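Local coordinates for cytoplasmic protein (Cryptococcus neoformans var. grubii serotype A, PDB 7LPO) that probably hydrolyses steryl beta-glucosides, releasing glucose from the sterol, as a sterylglucosidase of glycoside hydrolase family 5, at residues 47-51 and 143-149; 104-110 and 155-160. The contacts are given in a common frame with arbitrary orientation. Residues are numbered along the deposited sequence.

Interaction 1. Residues 47-51 and 143-149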
ATOM      1  N   ALA A  47      -0.760  -6.095  10.999  1.00 18.41           N
ATOM      2  CA  ALA A  47      -1.987  -5.512  11.516  1.00 14.19           C
ATOM      3  C   ALA A  47      -3.194  -5.815  10.640  1.00 15.05           C
ATOM      4  O   ALA A  47      -4.291  -5.330  10.932  1.00 16.05           O
ATOM      5  CB  ALA A  47      -1.834  -4.005  11.670  1.00 14.14           C
ATOM      6  N   LYS A  48      -3.033  -6.627   9.600  1.00 18.72           N
ATOM      7  CA  LYS A  48      -4.166  -6.962   8.746  1.00 19.03           C
ATOM      8  C   LYS A  48      -5.123  -7.974   9.374  1.00 18.86           C
ATOM      9  O   LYS A  48      -6.266  -8.102   8.917  1.00 19.07           O
ATOM     10  CB  LYS A  48      -3.669  -7.540   7.426  1.00 19.62           C
ATOM     11  CG  LYS A  48      -3.081  -6.553   6.465  1.00 21.21           C
ATOM     12  CD  LYS A  48      -2.599  -7.303   5.219  1.00 21.84           C
ATOM     13  CE  LYS A  48      -2.042  -6.373   4.185  1.00 23.79           C
ATOM     14  NZ  LYS A  48      -1.665  -7.120   2.953  1.00 25.47           N
ATOM     15  N   HIS A  49      -4.678  -8.728  10.371  1.00 16.29           N
ATOM     16  CA  HIS A  49      -5.467  -9.821  10.919  1.00 16.52           C
ATOM     17  C   HIS A  49      -5.261  -9.895  12.423  1.00 15.17           C
ATOM     18  O   HIS A  49      -4.217  -9.469  12.934  1.00 15.20           O
ATOM     19  CB  HIS A  49      -5.107 -11.176  10.276  1.00 19.05           C
ATOM     20  CG  HIS A  49      -3.648 -11.507  10.331  1.00 20.14           C
ATOM     21  ND1 HIS A  49      -2.767 -11.155   9.333  1.00 22.22           N
ATOM     22  CD2 HIS A  49      -2.918 -12.174  11.256  1.00 21.69           C
ATOM     23  CE1 HIS A  49      -1.553 -11.562   9.655  1.00 22.32           C
ATOM     24  NE2 HIS A  49      -1.617 -12.188  10.816  1.00 22.00           N
ATOM     25  N   PRO A  50      -6.236 -10.425  13.154  1.00 15.84           N
ATOM     26  CA  PRO A  50      -6.111 -10.501  14.613  1.00 19.33           C
ATOM     27  C   PRO A  50      -5.036 -11.492  15.037  1.00 21.89           C
ATOM     28  O   PRO A  50      -4.586 -12.344  14.268  1.00 20.53           O
ATOM     29  CB  PRO A  50      -7.497 -10.972  15.087  1.00 19.35           C
ATOM     30  CG  PRO A  50      -8.394 -10.911  13.874  1.00 18.60           C
ATOM     31  CD  PRO A  50      -7.498 -11.006  12.669  1.00 16.43           C
ATOM     32  N   ASN A  51      -4.656 -11.372  16.309  1.00 26.34           N
ATOM     33  CA  ASN A  51      -3.739 -12.312  16.937  1.00 25.57           C
ATOM     34  C   ASN A  51      -4.181 -13.747  16.695  1.00 22.54           C
ATOM     35  O   ASN A  51      -5.359 -14.090  16.844  1.00 20.06           O
ATOM     36  CB  ASN A  51      -3.665 -12.037  18.445  1.00 26.23           C
ATOM     37  CG  ASN A  51      -3.024 -10.694  18.766  1.00 26.27           C
ATOM     38  OD1 ASN A  51      -3.675  -9.780  19.272  1.00 27.74           O
ATOM     39  ND2 ASN A  51      -1.751 -10.573  18.467  1.00 25.55           N
ATOM     40  N   HIS A 143      -6.312   0.712   5.789  1.00 14.14           N
ATOM     41  CA  HIS A 143      -5.831  -0.307   4.876  1.00 14.17           C
ATOM     42  C   HIS A 143      -6.890  -1.366   4.619  1.00 14.21           C
ATOM     43  O   HIS A 143      -7.627  -1.764   5.527  1.00 14.22           O
ATOM     44  CB  HIS A 143      -4.564  -0.971   5.420  1.00 17.06           C
ATOM     45  CG  HIS A 143      -3.846  -1.798   4.402  1.00 18.17           C
ATOM     46  ND1 HIS A 143      -2.766  -1.326   3.688  1.00 17.62           N
ATOM     47  CD2 HIS A 143      -4.077  -3.055   3.952  1.00 17.62           C
ATOM     48  CE1 HIS A 143      -2.352  -2.261   2.852  1.00 18.46           C
ATOM     49  NE2 HIS A 143      -3.135  -3.318   2.987  1.00 18.32           N
ATOM     50  N   GLN A 144      -6.932  -1.827   3.373  1.00 14.24           N
ATOM     51  CA  GLN A 144      -7.783  -2.925   2.953  1.00 14.29           C
ATOM     52  C   GLN A 144      -7.146  -3.592   1.739  1.00 14.31           C
ATOM     53  O   GLN A 144      -6.359  -2.986   1.004  1.00 14.29           O
ATOM     54  CB  GLN A 144      -9.213  -2.443   2.635  1.00 14.31           C
ATOM     55  CG  GLN A 144      -9.346  -1.643   1.347  1.00 14.31           C
ATOM     56  CD  GLN A 144      -9.411  -2.513   0.100  1.00 14.35           C
ATOM     57  OE1 GLN A 144      -9.952  -3.609   0.122  1.00 14.39           O
ATOM     58  NE2 GLN A 144      -8.866  -2.014  -0.994  1.00 14.35           N
ATOM     59  N   ASP A 145      -7.502  -4.855   1.544  1.00 15.33           N
ATOM     60  CA  ASP A 145      -7.163  -5.607   0.348  1.00 14.65           C
ATOM     61  C   ASP A 145      -8.386  -6.434  -0.001  1.00 14.70           C
ATOM     62  O   ASP A 145      -8.902  -7.156   0.854  1.00 14.72           O
ATOM     63  CB  ASP A 145      -5.945  -6.514   0.561  1.00 15.15           C
ATOM     64  CG  ASP A 145      -4.703  -5.743   0.916  1.00 16.03           C
ATOM     65  OD1 ASP A 145      -4.101  -5.139  -0.006  1.00 16.80           O
ATOM     66  OD2 ASP A 145      -4.327  -5.743   2.111  1.00 16.95           O
ATOM     67  N   VAL A 146      -8.855  -6.307  -1.241  1.00 14.47           N
ATOM     68  CA  VAL A 146     -10.042  -6.994  -1.747  1.00 14.53           C
ATOM     69  C   VAL A 146     -11.159  -6.983  -0.710  1.00 14.54           C
ATOM     70  O   VAL A 146     -11.785  -8.013  -0.428  1.00 14.58           O
ATOM     71  CB  VAL A 146      -9.702  -8.422  -2.218  1.00 14.58           C
ATOM     72  CG1 VAL A 146      -8.794  -8.346  -3.444  1.00 14.58           C
ATOM     73  CG2 VAL A 146      -9.024  -9.232  -1.148  1.00 14.57           C
ATOM     74  N   TRP A 147     -11.405  -5.785  -0.175  1.00 14.49           N
ATOM     75  CA  TRP A 147     -12.490  -5.411   0.731  1.00 14.49           C
ATOM     76  C   TRP A 147     -12.281  -5.849   2.175  1.00 14.48           C
ATOM     77  O   TRP A 147     -12.421  -5.020   3.082  1.00 14.44           O
ATOM     78  CB  TRP A 147     -13.848  -5.941   0.256  1.00 14.55           C
ATOM     79  CG  TRP A 147     -14.973  -5.474   1.163  1.00 14.55           C
ATOM     80  CD1 TRP A 147     -15.671  -6.231   2.049  1.00 14.58           C
ATOM     81  CD2 TRP A 147     -15.481  -4.139   1.293  1.00 14.52           C
ATOM     82  NE1 TRP A 147     -16.585  -5.457   2.722  1.00 14.57           N
ATOM     83  CE2 TRP A 147     -16.488  -4.168   2.277  1.00 14.54           C
ATOM     84  CE3 TRP A 147     -15.172  -2.919   0.682  1.00 14.49           C
ATOM     85  CZ2 TRP A 147     -17.199  -3.031   2.653  1.00 14.52           C
ATOM     86  CZ3 TRP A 147     -15.883  -1.796   1.046  1.00 14.48           C
ATOM     87  CH2 TRP A 147     -16.886  -1.856   2.026  1.00 14.49           C
ATOM     88  N   SER A 148     -11.967  -7.124   2.407  1.00 14.51           N
ATOM     89  CA  SER A 148     -11.894  -7.633   3.774  1.00 14.50           C
ATOM     90  C   SER A 148     -11.209  -8.990   3.806  1.00 14.53           C
ATOM     91  O   SER A 148     -11.074  -9.655   2.780  1.00 14.56           O
ATOM     92  CB  SER A 148     -13.291  -7.762   4.393  1.00 14.53           C
ATOM     93  OG  SER A 148     -14.064  -8.707   3.674  1.00 14.59           O
ATOM     94  N   ARG A 149     -10.801  -9.405   5.013  1.00 14.52           N
ATOM     95  CA  ARG A 149     -10.285 -10.765   5.197  1.00 17.60           C
ATOM     96  C   ARG A 149     -11.294 -11.810   4.731  1.00 14.62           C
ATOM     97  O   ARG A 149     -10.922 -12.848   4.173  1.00 14.66           O
ATOM     98  CB  ARG A 149      -9.954 -11.029   6.666  1.00 15.89           C
ATOM     99  CG  ARG A 149      -8.824 -10.226   7.249  1.00 16.09           C
ATOM    100  CD  ARG A 149      -8.422 -10.764   8.624  1.00 15.76           C
ATOM    101  NE  ARG A 149      -9.495 -10.673   9.623  1.00 16.93           N
ATOM    102  CZ  ARG A 149      -9.880 -11.674  10.412  1.00 19.58           C
ATOM    103  NH1 ARG A 149      -9.299 -12.860  10.327  1.00 21.46           N
ATOM    104  NH2 ARG A 149     -10.850 -11.489  11.297  1.00 22.17           N
TER
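Lys48 extends from the loop that follows strand 35-43 with every torsion after chi1 near 180°, and this full reach carries its ammonium to the loop after strand 137-143. There Lys48 NZ lies 3.1 Å from Asp145 OD2, a salt bridge whose hydrogen bond is weak. The same carboxylate oxygen is already well supplied: His143 NE2 donates to Asp145 OD2 at 2.8 Å, and Ser154 OG is hydrogen-bonded to it as well. His143 in turn has both ring nitrogens engaged, ND1 being held by Asp141, so the imidazole is fixed between two carboxylates. The methylene next to the ammonium packs against this ring, Lys48 CE lying 3.5 Å from His143 NE2. Both loops leave the C-terminal ends of parallel strands, 35-43 and 137-143 with 98-104 between them, in the TIM barrel of a family 5 glycosidase, the end where such barrels carry their active site. Consistently, Lys48 NZ also hydrogen-bonds a bound Tris molecule, and its charge makes a cation-pi contact with Trp585. Further along, Arg149 serves the contact through its carbon chain and the flat face of its guanidinium: Arg149 CD sits 3.4 Å from Lys48 O and 3.7 Å from His49 CB, while Pro50 CD lies over the guanidinium face, 3.3 Å from Arg149 CZ. The in-plane N-H groups stay available, and Arg149 NH2 forms a salt bridge with Glu106.

Interaction 2. Residues 104-110 and 155-160; sequences TWESLEH and GAPLWT
Pro157 pointing its CD edge at the face of the Trp105 indole forms the apolar centre: Pro157 CD stands 3.6 Å from the centroid of the five-membered ring, 14° off its normal, a CH-pi contact. In the TIM barrel of a family 5 glycosidase, the short helix 105-109 after strand 98-104 here packs against the irregular run leading into helix 159-163. Trp105 has chi1 t and chi2 near 9°. Around its six-membered ring gather Ala156 CB, 3.6 Å from Trp105 CE3, Thr160 CG2, 3.7 Å from Trp105 CH2, and Trp159 CH2, 4.2 Å from Trp105 CZ2. The segments are closest at Glu106 and Pro157, CA to CA 4.1 Å. Ala156 and Pro157 are extended, whereas Gly155 at phi 129°, psi -97° adopts a conformation that would jam a CB against the preceding carbonyl. This turn presents Gly155 O to Glu106 N at 2.7 Å, in the first turn of the helix. Thr104, chi1 p, is the N-cap, its OG1 accepting from Ser107 N at 3.2 Å. At the polar edge two waters lie 2.8 Å from Glu106 OE2, placed to donate; one accepts from Gly155 N at 3.1 Å and the other lies 2.8 Å from Ala156 O; extended Glu106 (t, t) pairs its OE1 with Arg149. Finally Trp159, chi1 p, turns its indole so that NE1 donates to Glu109 O at 2.9 Å, nearly straight at 170°.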
ATOM      1  N   THR A 104      -6.847  -1.253  10.131  1.00 15.14           N
ATOM      2  CA  THR A 104      -7.990  -1.672   9.338  1.00 14.77           C
ATOM      3  C   THR A 104      -9.286  -1.203   9.978  1.00 14.77           C
ATOM      4  O   THR A 104      -9.387  -1.044  11.197  1.00 16.12           O
ATOM      5  CB  THR A 104      -8.034  -3.193   9.150  1.00 16.26           C
ATOM      6  OG1 THR A 104      -8.218  -3.830  10.421  1.00 16.30           O
ATOM      7  CG2 THR A 104      -6.729  -3.663   8.481  1.00 16.63           C
ATOM      8  N   TRP A 105     -10.271  -0.960   9.117  1.00 14.82           N
ATOM      9  CA  TRP A 105     -11.635  -0.715   9.566  1.00 16.26           C
ATOM     10  C   TRP A 105     -12.114  -1.815  10.506  1.00 17.80           C
ATOM     11  O   TRP A 105     -12.783  -1.539  11.511  1.00 14.33           O
ATOM     12  CB  TRP A 105     -12.519  -0.604   8.329  1.00 14.33           C
ATOM     13  CG  TRP A 105     -13.942  -0.246   8.546  1.00 15.26           C
ATOM     14  CD1 TRP A 105     -14.530   0.166   9.698  1.00 14.35           C
ATOM     15  CD2 TRP A 105     -14.963  -0.265   7.550  1.00 15.79           C
ATOM     16  NE1 TRP A 105     -15.856   0.406   9.479  1.00 14.37           N
ATOM     17  CE2 TRP A 105     -16.149   0.136   8.168  1.00 14.40           C
ATOM     18  CE3 TRP A 105     -14.983  -0.583   6.186  1.00 16.20           C
ATOM     19  CZ2 TRP A 105     -17.353   0.225   7.477  1.00 14.44           C
ATOM     20  CZ3 TRP A 105     -16.178  -0.505   5.505  1.00 16.85           C
ATOM     21  CH2 TRP A 105     -17.347  -0.100   6.152  1.00 14.47           C
ATOM     22  N   GLU A 106     -11.760  -3.069  10.207  1.00 15.98           N
ATOM     23  CA  GLU A 106     -12.205  -4.172  11.053  1.00 14.32           C
ATOM     24  C   GLU A 106     -11.722  -3.986  12.482  1.00 17.79           C
ATOM     25  O   GLU A 106     -12.467  -4.252  13.434  1.00 14.30           O
ATOM     26  CB  GLU A 106     -11.706  -5.511  10.510  1.00 16.65           C
ATOM     27  CG  GLU A 106     -11.981  -6.681  11.452  1.00 18.17           C
ATOM     28  CD  GLU A 106     -11.451  -8.022  10.950  1.00 20.13           C
ATOM     29  OE1 GLU A 106     -11.821  -9.044  11.550  1.00 22.05           O
ATOM     30  OE2 GLU A 106     -10.675  -8.069   9.966  1.00 20.58           O
ATOM     31  N   SER A 107     -10.462  -3.569  12.651  1.00 16.19           N
ATOM     32  CA  SER A 107      -9.896  -3.449  13.989  1.00 18.62           C
ATOM     33  C   SER A 107     -10.559  -2.336  14.790  1.00 17.53           C
ATOM     34  O   SER A 107     -10.487  -2.351  16.027  1.00 18.02           O
ATOM     35  CB  SER A 107      -8.381  -3.222  13.908  1.00 20.52           C
ATOM     36  OG  SER A 107      -8.071  -1.935  13.385  1.00 21.48           O
ATOM     37  N   LEU A 108     -11.235  -1.405  14.117  1.00 18.11           N
ATOM     38  CA  LEU A 108     -11.909  -0.302  14.784  1.00 17.60           C
ATOM     39  C   LEU A 108     -13.391  -0.547  15.043  1.00 17.02           C
ATOM     40  O   LEU A 108     -13.945   0.052  15.973  1.00 16.50           O
ATOM     41  CB  LEU A 108     -11.780   0.983  13.959  1.00 16.55           C
ATOM     42  CG  LEU A 108     -10.397   1.581  13.743  1.00 17.83           C
ATOM     43  CD1 LEU A 108     -10.496   2.776  12.782  1.00 17.96           C
ATOM     44  CD2 LEU A 108      -9.750   2.007  15.047  1.00 18.20           C
ATOM     45  N   GLU A 109     -14.059  -1.398  14.248  1.00 14.26           N
ATOM     46  CA  GLU A 109     -15.517  -1.504  14.326  1.00 14.29           C
ATOM     47  C   GLU A 109     -15.992  -2.947  14.174  1.00 14.34           C
ATOM     48  O   GLU A 109     -17.114  -3.191  13.718  1.00 16.20           O
ATOM     49  CB  GLU A 109     -16.182  -0.609  13.267  1.00 14.30           C
ATOM     50  CG  GLU A 109     -17.616  -0.184  13.553  1.00 16.14           C
ATOM     51  CD  GLU A 109     -18.120   0.906  12.594  1.00 18.05           C
ATOM     52  OE1 GLU A 109     -17.457   1.193  11.582  1.00 18.69           O
ATOM     53  OE2 GLU A 109     -19.189   1.485  12.847  1.00 20.57           O
ATOM     54  N   HIS A 110     -15.168  -3.910  14.583  1.00 15.90           N
ATOM     55  CA  HIS A 110     -15.542  -5.315  14.453  1.00 14.45           C
ATOM     56  C   HIS A 110     -16.760  -5.668  15.291  1.00 17.59           C
ATOM     57  O   HIS A 110     -17.501  -6.596  14.945  1.00 17.90           O
ATOM     58  CB  HIS A 110     -14.380  -6.204  14.873  1.00 15.06           C
ATOM     59  CG  HIS A 110     -13.785  -5.829  16.191  1.00 19.17           C
ATOM     60  ND1 HIS A 110     -14.313  -6.244  17.395  1.00 21.45           N
ATOM     61  CD2 HIS A 110     -12.709  -5.066  16.493  1.00 21.24           C
ATOM     62  CE1 HIS A 110     -13.589  -5.750  18.385  1.00 21.32           C
ATOM     63  NE2 HIS A 110     -12.610  -5.031  17.865  1.00 22.73           N
ATOM     64  N   GLY A 155      -9.287  -5.639   5.749  1.00 14.36           N
ATOM     65  CA  GLY A 155     -10.029  -4.396   5.706  1.00 16.08           C
ATOM     66  C   GLY A 155     -11.303  -4.332   6.523  1.00 14.35           C
ATOM     67  O   GLY A 155     -11.259  -4.062   7.725  1.00 14.33           O
ATOM     68  N   ALA A 156     -12.438  -4.571   5.886  1.00 14.39           N
ATOM     69  CA  ALA A 156     -13.727  -4.241   6.471  1.00 14.40           C
ATOM     70  C   ALA A 156     -14.205  -5.312   7.456  1.00 14.43           C
ATOM     71  O   ALA A 156     -13.844  -6.487   7.337  1.00 14.46           O
ATOM     72  CB  ALA A 156     -14.764  -4.055   5.373  1.00 14.44           C
ATOM     73  N   PRO A 157     -15.015  -4.927   8.444  1.00 14.43           N
ATOM     74  CA  PRO A 157     -15.541  -5.921   9.386  1.00 14.46           C
ATOM     75  C   PRO A 157     -16.546  -6.848   8.721  1.00 14.52           C
ATOM     76  O   PRO A 157     -17.201  -6.501   7.736  1.00 14.54           O
ATOM     77  CB  PRO A 157     -16.194  -5.076  10.487  1.00 14.44           C
ATOM     78  CG  PRO A 157     -16.460  -3.745   9.865  1.00 14.42           C
ATOM     79  CD  PRO A 157     -15.384  -3.548   8.815  1.00 14.40           C
ATOM     80  N   LEU A 158     -16.662  -8.048   9.290  1.00 14.72           N
ATOM     81  CA  LEU A 158     -17.504  -9.084   8.699  1.00 14.80           C
ATOM     82  C   LEU A 158     -18.944  -8.623   8.504  1.00 14.68           C
ATOM     83  O   LEU A 158     -19.614  -9.067   7.562  1.00 14.73           O
ATOM     84  CB  LEU A 158     -17.469 -10.334   9.579  1.00 15.90           C
ATOM     85  CG  LEU A 158     -18.413 -11.484   9.243  1.00 16.75           C
ATOM     86  CD1 LEU A 158     -18.035 -12.145   7.928  1.00 17.35           C
ATOM     87  CD2 LEU A 158     -18.374 -12.492  10.386  1.00 17.49           C
ATOM     88  N   TRP A 159     -19.445  -7.746   9.371  1.00 14.63           N
ATOM     89  CA  TRP A 159     -20.846  -7.387   9.240  1.00 14.66           C
ATOM     90  C   TRP A 159     -21.133  -6.589   7.973  1.00 14.66           C
ATOM     91  O   TRP A 159     -22.304  -6.477   7.598  1.00 14.70           O
ATOM     92  CB  TRP A 159     -21.330  -6.626  10.479  1.00 14.63           C
ATOM     93  CG  TRP A 159     -20.583  -5.371  10.868  1.00 14.57           C
ATOM     94  CD1 TRP A 159     -19.670  -5.244  11.867  1.00 14.52           C
ATOM     95  CD2 TRP A 159     -20.736  -4.066  10.299  1.00 14.54           C
ATOM     96  NE1 TRP A 159     -19.235  -3.946  11.956  1.00 14.47           N
ATOM     97  CE2 TRP A 159     -19.874  -3.202  11.001  1.00 14.48           C
ATOM     98  CE3 TRP A 159     -21.520  -3.546   9.267  1.00 14.56           C
ATOM     99  CZ2 TRP A 159     -19.764  -1.851  10.698  1.00 14.45           C
ATOM    100  CZ3 TRP A 159     -21.410  -2.204   8.967  1.00 14.52           C
ATOM    101  CH2 TRP A 159     -20.538  -1.369   9.679  1.00 14.47           C
ATOM    102  N   THR A 160     -20.109  -6.051   7.293  1.00 14.62           N
ATOM    103  CA  THR A 160     -20.381  -5.352   6.037  1.00 14.62           C
ATOM    104  C   THR A 160     -20.856  -6.318   4.959  1.00 14.69           C
ATOM    105  O   THR A 160     -21.660  -5.940   4.100  1.00 14.71           O
ATOM    106  CB  THR A 160     -19.148  -4.584   5.535  1.00 14.57           C
ATOM    107  OG1 THR A 160     -18.048  -5.484   5.317  1.00 14.57           O
ATOM    108  CG2 THR A 160     -18.758  -3.499   6.531  1.00 14.51           C
TER
HETATM  109  O   HOH W   1      -8.595  -6.741   8.543  1.00 14.34           O
HETATM  110  O   HOH W   2     -11.345  -7.670   7.300  1.00 14.44           O
HETATM  111  O   HOH W   3     -15.216  -8.243  11.709  1.00 14.79           O

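Overall arrangement
Interactions 1 and 2 are both buried and adjoin, their centres about 8 Å apart, and their segments alternate along the chain. Strand 98-104 lies in the sheet between strands 35-43 and 137-143, so together the contacts gather loops from three successive strands. Interaction 1, nearer the centre of the chain, is mainly charged and borders the Tris pocket; interaction 2 buries more surface, 437 against 241 Å², and rests on aromatic, proline and backbone contacts. They are joined directly: Arg149 NH2 of interaction 1 meets Glu106 OE1 of interaction 2 at 2.6 Å, a salt bridge, and Trp147 O lies 2.8 Å from Ala156 N, probably hydrogen-bonded.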